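Local coordinates for protein putative hydrolase (Burkholderia cenocepacia, PDB 4X00) that is a putative aryl esterase with an alpha/beta hydrolase fold, probably hydrolysing ester bonds, at residues T184-S187 with L188-N192. Sequence-based numbering, arbitrary orientation. Where two conformers were deposited one is given.
Sequences TTFS and LLLAN
Four successive i to i+4 backbone bonds tie Thr184–Ser187 to the following turn of helix 183-194. The shortest runs from Leu190 N to Phe186 O, at 2.8 Å, with the donor nearly along the C=O axis; the N-H...O angle is nevertheless only 143°. Leu189 N reaches Thr185 O at 3.0 Å and Ala191 N reaches Ser187 O at 3.1 Å, both much straighter. Thr184 O takes two donors: Leu188 N at 3.0 Å and, in one conformer of Ser187, the hydroxyl OG at 2.7 Å. A chi1 of 75° places that OG between the backbone N and the carbonyl carbon, where it can bend back to the carbonyl one turn earlier. Serine suits this exposed position because its short hydroxyl can bond to its own helix, but Ser187 has two deposited conformers, so the hydroxyl bond may not be present all the time.

Phe186 and Leu190, one turn apart, both hold CG anti to the backbone N, and CD2 of the leucine comes to 4.3 Å from CE2 of the ring, approaching obliquely. Both side chains also rest on Leu173 of helix 162-174, while Arg174 makes a cation-pi contact with the ring. Leu189 instead sets CG beside its own N, bringing that carbon to 3.5 Å from Thr185 O; CD1 lies 4.3 Å from the methyl CG2 of Thr185. Buried, it packs on Leu173 and Phe177.

The chemistry is that of a helix whose inward side is aromatic and branched aliphatic against helix 162-174, and whose exposed side is mixed, with Thr184, Ser187, Leu188 and Ala191. Both helices fall between strands 132-136 and 222-227, where alpha/beta hydrolases commonly carry their lid, so the packing probably joins two lid helices.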
loop_
_atom_site.group_PDB
_atom_site.type_symbol
_atom_site.label_atom_id
_atom_site.label_comp_id
_atom_site.label_asym_id
_atom_site.label_seq_id
_atom_site.Cartn_x
_atom_site.Cartn_y
_atom_site.Cartn_z
ATOM N N THR A 184 -19.626 6.150 -9.414
ATOM C CA THR A 184 -18.648 6.805 -10.270
ATOM C C THR A 184 -17.218 6.551 -9.757
ATOM O O THR A 184 -16.305 6.246 -10.538
ATOM C CB THR A 184 -18.951 8.308 -10.384
ATOM O OG1 THR A 184 -20.255 8.472 -10.953
ATOM C CG2 THR A 184 -17.959 8.988 -11.290
ATOM N N THR A 185 -17.020 6.622 -8.442
ATOM C CA THR A 185 -15.733 6.297 -7.866
ATOM C C THR A 185 -15.349 4.854 -8.159
ATOM O O THR A 185 -14.181 4.567 -8.509
ATOM C CB THR A 185 -15.738 6.519 -6.349
ATOM O OG1 THR A 185 -15.995 7.905 -6.089
ATOM C CG2 THR A 185 -14.416 6.116 -5.717
ATOM N N PHE A 186 -16.304 3.935 -8.024
ATOM C CA PHE A 186 -16.012 2.550 -8.350
ATOM C C PHE A 186 -15.581 2.415 -9.812
ATOM O O PHE A 186 -14.604 1.723 -10.113
ATOM C CB PHE A 186 -17.224 1.651 -8.066
ATOM C CG PHE A 186 -16.908 0.188 -8.190
ATOM C CD1 PHE A 186 -16.344 -0.507 -7.127
ATOM C CD2 PHE A 186 -17.157 -0.482 -9.368
ATOM C CE1 PHE A 186 -16.025 -1.854 -7.232
ATOM C CE2 PHE A 186 -16.824 -1.833 -9.500
ATOM C CZ PHE A 186 -16.275 -2.523 -8.419
ATOM N N SER A 187 -16.275 3.106 -10.723
ATOM C CA SER A 187 -15.942 2.982 -12.143
ATOM C C SER A 187 -14.529 3.528 -12.415
ATOM O O SER A 187 -13.813 2.988 -13.268
ATOM C CB SER A 187 -16.971 3.704 -13.012
ATOM O OG SER A 187 -16.801 5.101 -12.963
ATOM N N LEU A 188 -14.123 4.597 -11.726
ATOM C CA LEU A 188 -12.780 5.169 -11.908
ATOM C C LEU A 188 -11.749 4.146 -11.443
ATOM O O LEU A 188 -10.765 3.854 -12.140
ATOM C CB LEU A 188 -12.657 6.474 -11.121
ATOM C CG LEU A 188 -11.269 7.087 -11.162
ATOM C CD1 LEU A 188 -10.877 7.458 -12.582
ATOM C CD2 LEU A 188 -11.227 8.325 -10.225
ATOM N N LEU A 189 -11.972 3.562 -10.266
ATOM C CA LEU A 189 -11.036 2.578 -9.729
ATOM C C LEU A 189 -11.036 1.281 -10.539
ATOM O O LEU A 189 -10.019 0.607 -10.609
ATOM C CB LEU A 189 -11.331 2.306 -8.238
ATOM C CG LEU A 189 -11.081 3.489 -7.292
ATOM C CD1 LEU A 189 -11.397 3.056 -5.867
ATOM C CD2 LEU A 189 -9.621 3.942 -7.413
ATOM N N LEU A 190 -12.159 0.959 -11.174
ATOM C CA LEU A 190 -12.248 -0.235 -12.025
ATOM C C LEU A 190 -11.367 -0.076 -13.281
ATOM O O LEU A 190 -10.566 -0.953 -13.621
ATOM C CB LEU A 190 -13.699 -0.488 -12.411
ATOM C CG LEU A 190 -13.923 -1.803 -13.157
ATOM C CD1 LEU A 190 -13.606 -2.988 -12.250
ATOM C CD2 LEU A 190 -15.383 -1.802 -13.601
ATOM N N ALA A 191 -11.492 1.068 -13.948
ATOM C CA ALA A 191 -10.648 1.363 -15.121
ATOM C C ALA A 191 -9.171 1.441 -14.704
ATOM O O ALA A 191 -8.260 0.926 -15.374
ATOM C CB ALA A 191 -11.105 2.650 -15.763
ATOM N N ASN A 192 -8.932 2.064 -13.549
ATOM C CA ASN A 192 -7.610 2.156 -12.966
ATOM C C ASN A 192 -6.979 0.777 -12.748
ATOM O O ASN A 192 -5.787 0.552 -13.068
ATOM C CB ASN A 192 -7.764 2.933 -11.648
ATOM C CG ASN A 192 -6.450 3.285 -10.973
ATOM O OD1 ASN A 192 -5.634 4.033 -11.514
ATOM N ND2 ASN A 192 -6.279 2.822 -9.725
#